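Local coordinates for anthranilate synthase component I (PDB 5KCK), which belongs to the chorismate-binding enzyme family as the first component of anthranilate synthase, a mixed alpha-beta protein built around large antiparallel beta-sheets, at residues V261-G266 with G401-A406; I267-P272 with V343-L348; F73-I78 with G395-T400. All blocks are in the same frame, centred on the assembly; numbering follows the deposited sequence.

Overall arrangement
Interactions 1 and 2 pair strands of one large antiparallel sheet, and interaction 3 packs a helix on a strand of the same sheet. Interaction 1 pairs strands 259-264 and 403-407, interaction 2 pairs 267-270 with 338-347. Because 259-264 and 267-270 are consecutive hairpin strands, the two contacts touch, their centres about 9 Å apart; a probable hydrogen bond runs from Thr269 N to Ser262 O. On the other flank 403-407 neighbours 393-398, on which helix 70-78 packs; the centres of interactions 1 and 3 are about 10 Å apart. Interactions 2 and 3 do not touch. A glycerol, probably from the crystallisation liquor, lies near the Arg347 side chain, nearest atoms about 3 Å apart.

Interaction 1 (V261-G266 with G401-A406); sequences VSVKNG and GDMDLA
Val261 to Val263 and Met403 to Leu405 form an antiparallel strand pair inside the large sheet, between the hairpin partner 267-270 on one flank and strand 393-398 on the other. Val263 and Met403 are a hydrogen-bonded pair: Met403 N donates to Val263 O at 2.8 Å, and Val263 N returns the bond to Met403 O. At Val261 and Leu405 the exchange is uneven, since the bond from Val261 N to Leu405 O is weak. Met403, a selenomethionine extended as far as SE, bends at its last torsion (chi3 67°) and brings CE against one methyl of each valine, 3.8 Å from Val261 CG1 and 3.9 Å from Val263 CG2. These buried side chains face helix 354-361. Ser262 and Asp404 project from the other face, where Asp404 OD1 is hydrogen-bonded to Tyr241. Past the strand end, Asp402 OD1 accepts Asn265 N at 3.0 Å, on its syn side but 35° out of the carboxylate plane; a water donates to the same oxygen and accepts from Gly266 N. One carboxylate oxygen thus gathers two backbone N-H groups of the hairpin turn, one directly and one through water, and its negative charge would favour both.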
ATOM      1  N   VAL A 261       3.176  11.258  22.157  1.00 22.02           N
ATOM      2  CA  VAL A 261       4.606  11.499  22.287  1.00 19.62           C
ATOM      3  C   VAL A 261       5.332  10.251  21.821  1.00 30.63           C
ATOM      4  O   VAL A 261       4.827   9.133  21.973  1.00 28.72           O
ATOM      5  CB  VAL A 261       4.992  11.852  23.738  1.00 19.82           C
ATOM      6  CG1 VAL A 261       4.874  10.622  24.639  1.00 20.78           C
ATOM      7  CG2 VAL A 261       6.392  12.449  23.800  1.00 18.95           C
ATOM      8  N   SER A 262       6.507  10.431  21.237  1.00 24.10           N
ATOM      9  CA  SER A 262       7.369   9.313  20.915  1.00 18.47           C
ATOM     10  C   SER A 262       8.795   9.640  21.336  1.00 24.01           C
ATOM     11  O   SER A 262       9.197  10.806  21.417  1.00 27.19           O
ATOM     12  CB  SER A 262       7.323   8.973  19.431  1.00 19.05           C
ATOM     13  OG  SER A 262       7.988   9.959  18.669  1.00 30.42           O
ATOM     14  N   VAL A 263       9.551   8.592  21.622  1.00 18.92           N
ATOM     15  CA  VAL A 263      10.966   8.705  21.927  1.00 21.21           C
ATOM     16  C   VAL A 263      11.699   7.731  21.028  1.00 20.31           C
ATOM     17  O   VAL A 263      11.357   6.543  20.992  1.00 21.27           O
ATOM     18  CB  VAL A 263      11.267   8.404  23.401  1.00 16.65           C
ATOM     19  CG1 VAL A 263      12.750   8.628  23.685  1.00 22.42           C
ATOM     20  CG2 VAL A 263      10.379   9.232  24.292  1.00 17.15           C
ATOM     21  N   LYS A 264      12.704   8.230  20.312  1.00 21.59           N
ATOM     22  CA  LYS A 264      13.420   7.426  19.327  1.00 23.12           C
ATOM     23  C   LYS A 264      14.881   7.856  19.337  1.00 22.87           C
ATOM     24  O   LYS A 264      15.191   9.004  18.999  1.00 27.07           O
ATOM     25  CB  LYS A 264      12.798   7.594  17.944  1.00 29.87           C
ATOM     26  CG  LYS A 264      13.676   7.124  16.800  1.00 43.24           C
ATOM     27  CD  LYS A 264      13.428   5.673  16.454  1.00 49.72           C
ATOM     28  CE  LYS A 264      14.087   5.322  15.126  1.00 61.95           C
ATOM     29  NZ  LYS A 264      13.712   6.286  14.045  1.00 64.77           N
ATOM     30  N   ASN A 265      15.759   6.943  19.750  1.00 25.38           N
ATOM     31  CA  ASN A 265      17.200   7.186  19.856  1.00 27.48           C
ATOM     32  C   ASN A 265      17.500   8.495  20.587  1.00 28.41           C
ATOM     33  O   ASN A 265      18.262   9.337  20.114  1.00 21.85           O
ATOM     34  CB  ASN A 265      17.858   7.171  18.477  1.00 29.48           C
ATOM     35  CG  ASN A 265      17.779   5.802  17.808  1.00 49.72           C
ATOM     36  OD1 ASN A 265      17.722   4.768  18.479  1.00 57.17           O
ATOM     37  ND2 ASN A 265      17.770   5.793  16.481  1.00 53.54           N
ATOM     38  N   GLY A 266      16.887   8.661  21.757  1.00 23.57           N
ATOM     39  CA  GLY A 266      17.121   9.823  22.583  1.00 28.94           C
ATOM     40  C   GLY A 266      16.433  11.096  22.135  1.00 29.83           C
ATOM     41  O   GLY A 266      16.585  12.127  22.805  1.00 28.77           O
ATOM     42  N   GLY A 401      14.262   1.112  25.009  1.00 21.53           N
ATOM     43  CA  GLY A 401      13.932   2.390  25.601  1.00 21.76           C
ATOM     44  C   GLY A 401      13.229   3.358  24.669  1.00 26.16           C
ATOM     45  O   GLY A 401      12.808   4.430  25.120  1.00 23.00           O
ATOM     46  N   ASP A 402      13.113   3.027  23.382  1.00 21.20           N
ATOM     47  CA  ASP A 402      12.256   3.780  22.481  1.00 19.41           C
ATOM     48  C   ASP A 402      10.793   3.594  22.877  1.00 27.60           C
ATOM     49  O   ASP A 402      10.418   2.625  23.546  1.00 26.37           O
ATOM     50  CB  ASP A 402      12.443   3.332  21.031  1.00 20.75           C
ATOM     51  CG  ASP A 402      13.751   3.805  20.435  1.00 32.18           C
ATOM     52  OD1 ASP A 402      14.437   4.633  21.073  1.00 40.80           O
ATOM     53  OD2 ASP A 402      14.089   3.354  19.321  1.00 38.43           O
HETATM   54  N   MSE A 403       9.963   4.530  22.437  1.00 20.09           N
HETATM   55  CA  MSE A 403       8.563   4.535  22.830  1.00 20.77           C
HETATM   56  C   MSE A 403       7.725   5.243  21.791  1.00 20.10           C
HETATM   57  O   MSE A 403       8.186   6.200  21.174  1.00 20.40           O
HETATM   58  CB  MSE A 403       8.389   5.222  24.180  1.00 17.42           C
HETATM   59  CG  MSE A 403       6.982   5.142  24.719  1.00 34.99           C
HETATM   60 SE   MSE A 403       6.803   6.015  26.455  1.00 41.71          SE
HETATM   61  CE  MSE A 403       7.121   7.877  25.882  1.00 28.02           C
ATOM     62  N   ASP A 404       6.493   4.778  21.592  1.00 19.66           N
ATOM     63  CA  ASP A 404       5.565   5.454  20.693  1.00 23.57           C
ATOM     64  C   ASP A 404       4.161   5.332  21.266  1.00 19.87           C
ATOM     65  O   ASP A 404       3.632   4.225  21.381  1.00 22.98           O
ATOM     66  CB  ASP A 404       5.645   4.865  19.285  1.00 29.82           C
ATOM     67  CG  ASP A 404       4.887   5.690  18.267  1.00 38.61           C
ATOM     68  OD1 ASP A 404       4.422   6.792  18.629  1.00 34.96           O
ATOM     69  OD2 ASP A 404       4.763   5.231  17.108  1.00 42.90           O
ATOM     70  N   LEU A 405       3.562   6.466  21.627  1.00 19.75           N
ATOM     71  CA  LEU A 405       2.286   6.492  22.329  1.00 16.36           C
ATOM     72  C   LEU A 405       1.282   7.352  21.573  1.00 21.70           C
ATOM     73  O   LEU A 405       1.574   8.505  21.239  1.00 19.76           O
ATOM     74  CB  LEU A 405       2.465   7.029  23.753  1.00 21.62           C
ATOM     75  CG  LEU A 405       3.222   6.136  24.739  1.00 26.16           C
ATOM     76  CD1 LEU A 405       3.343   6.844  26.064  1.00 23.07           C
ATOM     77  CD2 LEU A 405       2.514   4.791  24.908  1.00 24.61           C
ATOM     78  N   ALA A 406       0.100   6.797  21.323  1.00 16.58           N
ATOM     79  CA  ALA A 406      -1.017   7.551  20.769  1.00 19.78           C
ATOM     80  C   ALA A 406      -1.902   8.118  21.879  1.00 20.76           C
ATOM     81  O   ALA A 406      -2.024   7.540  22.964  1.00 21.67           O
ATOM     82  CB  ALA A 406      -1.856   6.662  19.848  1.00 17.18           C
TER
HETATM   83  O   HOH W   1      15.705   6.408  22.784  1.00 26.97           O

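Interaction 2 (I267-P272 with V343-L348); sequences IVTTNP and VVKGRL
Lys345 lies alongside Thr269, its partner in a non-hydrogen-bonded antiparallel pair, and the two side chains point the same way. From the backbone, Lys345 CB sits 3.8 Å from Val268 O, with Ile267 CG2 a little farther off. CG then passes 3.4 Å from Thr269 OG1, while CD and CE run on beside that oxygen at longer range. The bend at the last torsion (chi4 -58°) turns NZ back to the hydroxyl, where it donates to Thr269 OG1 at 2.6 Å. Next to this pair, Ile267 CD1 lies over one face of the Arg347 guanidinium, 3.9 Å from NH1. The opposite face of the sheet is mostly apolar: Val268 CG2 meets Leu348 CD1 at 3.7 Å, and Val344 packs beside Thr270 and on helix 297-316. Backbone bonds join Val268 to Gly346 and Thr270 to Val344, each in both directions. Strand 338-347 is thereby joined to the second strand of the hairpin formed by 259-264 and 267-270. Chemically the two faces differ: the ammonium is held on a threonine oxygen on one, whereas on the other Thr270 OG1, 3.5 Å from Val344 CB, is buried with no polar partner.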
ATOM      1  N   ILE A 267      15.697  11.065  21.025  1.00 20.24           N
ATOM      2  CA  ILE A 267      14.949  12.215  20.527  1.00 22.60           C
ATOM      3  C   ILE A 267      13.488  12.076  20.954  1.00 27.11           C
ATOM      4  O   ILE A 267      12.857  11.035  20.715  1.00 25.22           O
ATOM      5  CB  ILE A 267      15.066  12.325  18.996  1.00 24.06           C
ATOM      6  CG1 ILE A 267      16.533  12.227  18.555  1.00 24.35           C
ATOM      7  CG2 ILE A 267      14.404  13.602  18.480  1.00 20.45           C
ATOM      8  CD1 ILE A 267      17.454  13.255  19.202  1.00 26.72           C
ATOM      9  N   VAL A 268      12.951  13.119  21.584  1.00 20.92           N
ATOM     10  CA  VAL A 268      11.530  13.208  21.932  1.00 22.66           C
ATOM     11  C   VAL A 268      10.812  14.012  20.856  1.00 29.64           C
ATOM     12  O   VAL A 268      11.266  15.098  20.473  1.00 29.57           O
ATOM     13  CB  VAL A 268      11.336  13.852  23.314  1.00 24.29           C
ATOM     14  CG1 VAL A 268       9.880  13.777  23.744  1.00 18.85           C
ATOM     15  CG2 VAL A 268      12.225  13.176  24.323  1.00 30.56           C
ATOM     16  N   THR A 269       9.686  13.492  20.374  1.00 20.05           N
ATOM     17  CA  THR A 269       8.927  14.130  19.305  1.00 23.82           C
ATOM     18  C   THR A 269       7.462  14.255  19.702  1.00 22.91           C
ATOM     19  O   THR A 269       6.877  13.307  20.227  1.00 21.46           O
ATOM     20  CB  THR A 269       9.026  13.327  17.994  1.00 24.42           C
ATOM     21  OG1 THR A 269      10.397  13.231  17.587  1.00 26.03           O
ATOM     22  CG2 THR A 269       8.202  13.980  16.879  1.00 22.53           C
ATOM     23  N   THR A 270       6.869  15.422  19.448  1.00 22.89           N
ATOM     24  CA  THR A 270       5.423  15.572  19.472  1.00 22.95           C
ATOM     25  C   THR A 270       4.954  16.060  18.111  1.00 31.72           C
ATOM     26  O   THR A 270       5.722  16.625  17.327  1.00 28.49           O
ATOM     27  CB  THR A 270       4.930  16.549  20.556  1.00 31.76           C
ATOM     28  OG1 THR A 270       5.464  17.857  20.315  1.00 37.92           O
ATOM     29  CG2 THR A 270       5.323  16.081  21.949  1.00 32.16           C
ATOM     30  N   ASN A 271       3.674  15.847  17.843  1.00 24.78           N
ATOM     31  CA  ASN A 271       3.083  16.146  16.543  1.00 32.11           C
ATOM     32  C   ASN A 271       1.764  16.874  16.786  1.00 34.76           C
ATOM     33  O   ASN A 271       0.680  16.284  16.670  1.00 32.15           O
ATOM     34  CB  ASN A 271       2.917  14.862  15.728  1.00 25.82           C
ATOM     35  CG  ASN A 271       2.256  15.100  14.392  1.00 45.15           C
ATOM     36  OD1 ASN A 271       1.292  14.421  14.042  1.00 51.02           O
ATOM     37  ND2 ASN A 271       2.761  16.076  13.639  1.00 34.92           N
ATOM     38  N   PRO A 272       1.820  18.153  17.148  1.00 34.53           N
ATOM     39  CA  PRO A 272       0.584  18.901  17.403  1.00 33.48           C
ATOM     40  C   PRO A 272      -0.379  18.849  16.233  1.00 42.57           C
ATOM     41  O   PRO A 272      -0.022  19.182  15.097  1.00 46.35           O
ATOM     42  CB  PRO A 272       1.084  20.327  17.656  1.00 29.85           C
ATOM     43  CG  PRO A 272       2.451  20.149  18.164  1.00 35.05           C
ATOM     44  CD  PRO A 272       3.017  18.958  17.447  1.00 31.75           C
ATOM     45  N   VAL A 343       5.591  19.569  13.844  1.00 37.68           N
ATOM     46  CA  VAL A 343       6.495  18.610  14.473  1.00 31.17           C
ATOM     47  C   VAL A 343       7.437  19.365  15.408  1.00 32.39           C
ATOM     48  O   VAL A 343       8.070  20.349  15.004  1.00 25.85           O
ATOM     49  CB  VAL A 343       7.289  17.806  13.421  1.00 32.03           C
ATOM     50  CG1 VAL A 343       8.263  16.841  14.085  1.00 24.07           C
ATOM     51  CG2 VAL A 343       6.333  17.043  12.497  1.00 27.54           C
ATOM     52  N   VAL A 344       7.515  18.913  16.657  1.00 31.27           N
ATOM     53  CA  VAL A 344       8.427  19.459  17.656  1.00 23.48           C
ATOM     54  C   VAL A 344       9.330  18.332  18.135  1.00 32.55           C
ATOM     55  O   VAL A 344       8.848  17.230  18.425  1.00 21.63           O
ATOM     56  CB  VAL A 344       7.672  20.085  18.842  1.00 29.13           C
ATOM     57  CG1 VAL A 344       8.651  20.862  19.742  1.00 31.02           C
ATOM     58  CG2 VAL A 344       6.541  20.978  18.348  1.00 29.82           C
ATOM     59  N   LYS A 345      10.633  18.607  18.217  1.00 23.05           N
ATOM     60  CA  LYS A 345      11.619  17.611  18.613  1.00 25.61           C
ATOM     61  C   LYS A 345      12.616  18.222  19.587  1.00 26.98           C
ATOM     62  O   LYS A 345      12.920  19.419  19.522  1.00 23.75           O
ATOM     63  CB  LYS A 345      12.389  17.051  17.406  1.00 24.46           C
ATOM     64  CG  LYS A 345      11.560  16.193  16.469  1.00 22.84           C
ATOM     65  CD  LYS A 345      12.332  15.860  15.195  1.00 29.26           C
ATOM     66  CE  LYS A 345      11.582  14.842  14.350  1.00 29.39           C
ATOM     67  NZ  LYS A 345      11.330  13.577  15.133  1.00 30.38           N
ATOM     68  N   GLY A 346      13.143  17.377  20.473  1.00 24.44           N
ATOM     69  CA  GLY A 346      14.244  17.770  21.335  1.00 22.63           C
ATOM     70  C   GLY A 346      15.084  16.576  21.739  1.00 23.14           C
ATOM     71  O   GLY A 346      14.667  15.422  21.605  1.00 22.63           O
ATOM     72  N   ARG A 347      16.275  16.869  22.263  1.00 24.06           N
ATOM     73  CA  ARG A 347      17.207  15.838  22.711  1.00 22.90           C
ATOM     74  C   ARG A 347      17.016  15.587  24.208  1.00 22.57           C
ATOM     75  O   ARG A 347      17.364  16.429  25.038  1.00 24.87           O
ATOM     76  CB  ARG A 347      18.642  16.249  22.397  1.00 24.01           C
ATOM     77  CG  ARG A 347      19.674  15.171  22.680  1.00 38.90           C
ATOM     78  CD  ARG A 347      21.067  15.623  22.248  1.00 46.59           C
ATOM     79  NE  ARG A 347      21.072  16.079  20.857  1.00 65.91           N
ATOM     80  CZ  ARG A 347      21.143  15.269  19.801  1.00 71.80           C
ATOM     81  NH1 ARG A 347      21.213  13.954  19.973  1.00 68.87           N
ATOM     82  NH2 ARG A 347      21.136  15.772  18.570  1.00 71.68           N
ATOM     83  N   LEU A 348      16.476  14.422  24.544  1.00 21.83           N
ATOM     84  CA  LEU A 348      16.222  14.051  25.932  1.00 23.37           C
ATOM     85  C   LEU A 348      17.489  14.157  26.783  1.00 22.58           C
ATOM     86  O   LEU A 348      18.572  13.752  26.360  1.00 23.08           O
ATOM     87  CB  LEU A 348      15.680  12.621  25.961  1.00 28.20           C
ATOM     88  CG  LEU A 348      15.054  12.054  27.224  1.00 34.05           C
ATOM     89  CD1 LEU A 348      13.814  12.850  27.601  1.00 36.41           C
ATOM     90  CD2 LEU A 348      14.719  10.588  26.998  1.00 28.98           C
TER

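Interaction 3 (F73-I78 with G395-T400); sequences FLYEVI and GYLSAT
Ile78, Leu74 and Tyr75 of helix 70-78 gather around Leu397, and this apolar packing makes up most of the contact. Leu397 CD2 meets all three helix side chains. Ile78 comes to it obliquely, CG2 lying 3.7 Å from Leu397 CD2; the same Ile78 CG2 is also 3.5 Å from Leu397 O. Leu74 approaches tip to tip, its CD2 4.1 Å from Leu397 CD2. The Tyr75 side chain crosses that of Leu397 at about a right angle, with ring atom CD1 at 4.2 Å from the same methyl. A second kind of contact involves backbone atoms: Ala399 CA makes a CA-H...O contact of 3.4 Å with Ile78 O, while the same carbonyl accepts a hydrogen bond from the Tyr147 hydroxyl. No conventional hydrogen bond links the two segments. Within 395-400, Thr400 N makes a weak bond of 3.3 Å to Ser398 OG, whose stronger link is to Phe89 O. The arrangement joins the two sequence regions of the chain, the helix coming from the N-terminal one and the strand from the chorismate-binding one. Strand 393-398 runs between 92-97 and 403-407; Leu397 also touches helix 354-361, and Leu74 reaches strand 50-55.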
ATOM      1  N   PHE A  73       8.968   1.423  37.675  1.00 24.79           N
ATOM      2  CA  PHE A  73       9.105  -0.028  37.632  1.00 29.34           C
ATOM      3  C   PHE A  73       8.942  -0.552  36.211  1.00 25.53           C
ATOM      4  O   PHE A  73       9.716  -1.405  35.765  1.00 25.54           O
ATOM      5  CB  PHE A  73       8.088  -0.694  38.563  1.00 24.95           C
ATOM      6  CG  PHE A  73       8.266  -2.189  38.677  1.00 26.93           C
ATOM      7  CD1 PHE A  73       9.339  -2.722  39.381  1.00 26.27           C
ATOM      8  CD2 PHE A  73       7.369  -3.058  38.067  1.00 27.48           C
ATOM      9  CE1 PHE A  73       9.512  -4.103  39.486  1.00 28.58           C
ATOM     10  CE2 PHE A  73       7.529  -4.435  38.169  1.00 27.76           C
ATOM     11  CZ  PHE A  73       8.602  -4.960  38.878  1.00 25.67           C
ATOM     12  N   LEU A  74       7.939  -0.054  35.487  1.00 27.92           N
ATOM     13  CA  LEU A  74       7.730  -0.523  34.125  1.00 23.59           C
ATOM     14  C   LEU A  74       8.981  -0.322  33.280  1.00 27.61           C
ATOM     15  O   LEU A  74       9.398  -1.226  32.546  1.00 24.48           O
ATOM     16  CB  LEU A  74       6.539   0.193  33.498  1.00 20.67           C
ATOM     17  CG  LEU A  74       6.318  -0.099  32.017  1.00 29.75           C
ATOM     18  CD1 LEU A  74       5.694  -1.472  31.842  1.00 26.91           C
ATOM     19  CD2 LEU A  74       5.475   1.002  31.363  1.00 32.01           C
ATOM     20  N   TYR A  75       9.608   0.851  33.385  1.00 28.52           N
ATOM     21  CA  TYR A  75      10.796   1.104  32.582  1.00 26.22           C
ATOM     22  C   TYR A  75      11.935   0.188  32.992  1.00 31.66           C
ATOM     23  O   TYR A  75      12.621  -0.383  32.138  1.00 25.69           O
ATOM     24  CB  TYR A  75      11.228   2.561  32.706  1.00 24.18           C
ATOM     25  CG  TYR A  75      12.291   2.921  31.697  1.00 23.87           C
ATOM     26  CD1 TYR A  75      11.940   3.266  30.401  1.00 24.29           C
ATOM     27  CD2 TYR A  75      13.645   2.898  32.034  1.00 24.19           C
ATOM     28  CE1 TYR A  75      12.909   3.594  29.464  1.00 34.37           C
ATOM     29  CE2 TYR A  75      14.626   3.221  31.104  1.00 26.63           C
ATOM     30  CZ  TYR A  75      14.245   3.569  29.816  1.00 31.12           C
ATOM     31  OH  TYR A  75      15.184   3.896  28.871  1.00 33.78           O
ATOM     32  N   GLU A  76      12.150   0.046  34.299  1.00 23.91           N
ATOM     33  CA  GLU A  76      13.212  -0.816  34.797  1.00 28.98           C
ATOM     34  C   GLU A  76      13.055  -2.252  34.299  1.00 27.92           C
ATOM     35  O   GLU A  76      14.036  -2.880  33.886  1.00 35.19           O
ATOM     36  CB  GLU A  76      13.225  -0.756  36.320  1.00 27.93           C
ATOM     37  CG  GLU A  76      14.204  -1.677  36.987  1.00 36.81           C
ATOM     38  CD  GLU A  76      14.124  -1.565  38.491  1.00 49.15           C
ATOM     39  OE1 GLU A  76      13.836  -2.594  39.144  1.00 52.40           O
ATOM     40  OE2 GLU A  76      14.324  -0.438  39.007  1.00 45.22           O
ATOM     41  N   VAL A  77      11.828  -2.779  34.299  1.00 23.54           N
ATOM     42  CA  VAL A  77      11.619  -4.153  33.847  1.00 29.36           C
ATOM     43  C   VAL A  77      11.786  -4.260  32.333  1.00 30.40           C
ATOM     44  O   VAL A  77      12.313  -5.254  31.820  1.00 29.93           O
ATOM     45  CB  VAL A  77      10.236  -4.657  34.300  1.00 34.99           C
ATOM     46  CG1 VAL A  77       9.817  -5.887  33.490  1.00 36.90           C
ATOM     47  CG2 VAL A  77      10.258  -4.977  35.786  1.00 31.18           C
ATOM     48  N   ILE A  78      11.368  -3.231  31.595  1.00 26.57           N
ATOM     49  CA  ILE A  78      11.327  -3.327  30.137  1.00 22.02           C
ATOM     50  C   ILE A  78      12.693  -3.070  29.511  1.00 25.63           C
ATOM     51  O   ILE A  78      13.089  -3.760  28.568  1.00 21.39           O
ATOM     52  CB  ILE A  78      10.276  -2.354  29.587  1.00 28.41           C
ATOM     53  CG1 ILE A  78       8.877  -2.804  30.003  1.00 22.81           C
ATOM     54  CG2 ILE A  78      10.419  -2.207  28.083  1.00 19.69           C
ATOM     55  CD1 ILE A  78       8.719  -4.258  30.027  1.00 27.35           C
ATOM     56  N   GLY A 395       0.017   2.466  23.233  1.00 16.74           N
ATOM     57  CA  GLY A 395       1.078   2.132  22.306  1.00 16.90           C
ATOM     58  C   GLY A 395       2.069   1.147  22.884  1.00 21.01           C
ATOM     59  O   GLY A 395       1.649   0.179  23.520  1.00 23.70           O
ATOM     60  N   TYR A 396       3.373   1.373  22.682  1.00 17.28           N
ATOM     61  CA  TYR A 396       4.386   0.433  23.151  1.00 20.19           C
ATOM     62  C   TYR A 396       5.556   1.163  23.805  1.00 22.29           C
ATOM     63  O   TYR A 396       5.813   2.344  23.551  1.00 20.88           O
ATOM     64  CB  TYR A 396       4.918  -0.463  22.015  1.00 18.39           C
ATOM     65  CG  TYR A 396       5.720   0.266  20.947  1.00 20.08           C
ATOM     66  CD1 TYR A 396       7.084   0.535  21.118  1.00 22.73           C
ATOM     67  CD2 TYR A 396       5.118   0.670  19.758  1.00 18.46           C
ATOM     68  CE1 TYR A 396       7.814   1.208  20.133  1.00 26.39           C
ATOM     69  CE2 TYR A 396       5.839   1.334  18.766  1.00 20.64           C
ATOM     70  CZ  TYR A 396       7.181   1.600  18.963  1.00 26.38           C
ATOM     71  OH  TYR A 396       7.878   2.249  17.982  1.00 34.42           O
ATOM     72  N   LEU A 397       6.272   0.424  24.650  1.00 21.40           N
ATOM     73  CA  LEU A 397       7.580   0.810  25.175  1.00 20.07           C
ATOM     74  C   LEU A 397       8.561  -0.296  24.796  1.00 24.94           C
ATOM     75  O   LEU A 397       8.454  -1.428  25.283  1.00 21.39           O
ATOM     76  CB  LEU A 397       7.538   1.013  26.689  1.00 18.65           C
ATOM     77  CG  LEU A 397       8.887   1.241  27.379  1.00 22.22           C
ATOM     78  CD1 LEU A 397       9.442   2.644  27.063  1.00 20.48           C
ATOM     79  CD2 LEU A 397       8.746   1.028  28.885  1.00 21.89           C
ATOM     80  N   SER A 398       9.500   0.023  23.918  1.00 19.52           N
ATOM     81  CA  SER A 398      10.435  -0.975  23.433  1.00 21.11           C
ATOM     82  C   SER A 398      11.551  -1.223  24.441  1.00 24.93           C
ATOM     83  O   SER A 398      11.947  -0.335  25.203  1.00 21.48           O
ATOM     84  CB  SER A 398      11.034  -0.542  22.102  1.00 22.12           C
ATOM     85  OG  SER A 398      11.980  -1.489  21.659  1.00 37.33           O
ATOM     86  N   ALA A 399      12.066  -2.455  24.425  1.00 25.70           N
ATOM     87  CA  ALA A 399      13.207  -2.819  25.261  1.00 32.17           C
ATOM     88  C   ALA A 399      14.421  -1.932  25.002  1.00 31.96           C
ATOM     89  O   ALA A 399      15.280  -1.787  25.881  1.00 32.69           O
ATOM     90  CB  ALA A 399      13.566  -4.285  25.026  1.00 24.61           C
ATOM     91  N   THR A 400      14.525  -1.344  23.807  1.00 23.03           N
ATOM     92  CA  THR A 400      15.574  -0.363  23.544  1.00 23.15           C
ATOM     93  C   THR A 400      15.408   0.914  24.360  1.00 22.34           C
ATOM     94  O   THR A 400      16.327   1.737  24.380  1.00 22.57           O
ATOM     95  CB  THR A 400      15.593   0.012  22.062  1.00 27.91           C
ATOM     96  OG1 THR A 400      14.380   0.718  21.738  1.00 21.94           O
ATOM     97  CG2 THR A 400      15.711  -1.235  21.195  1.00 24.05           C
TER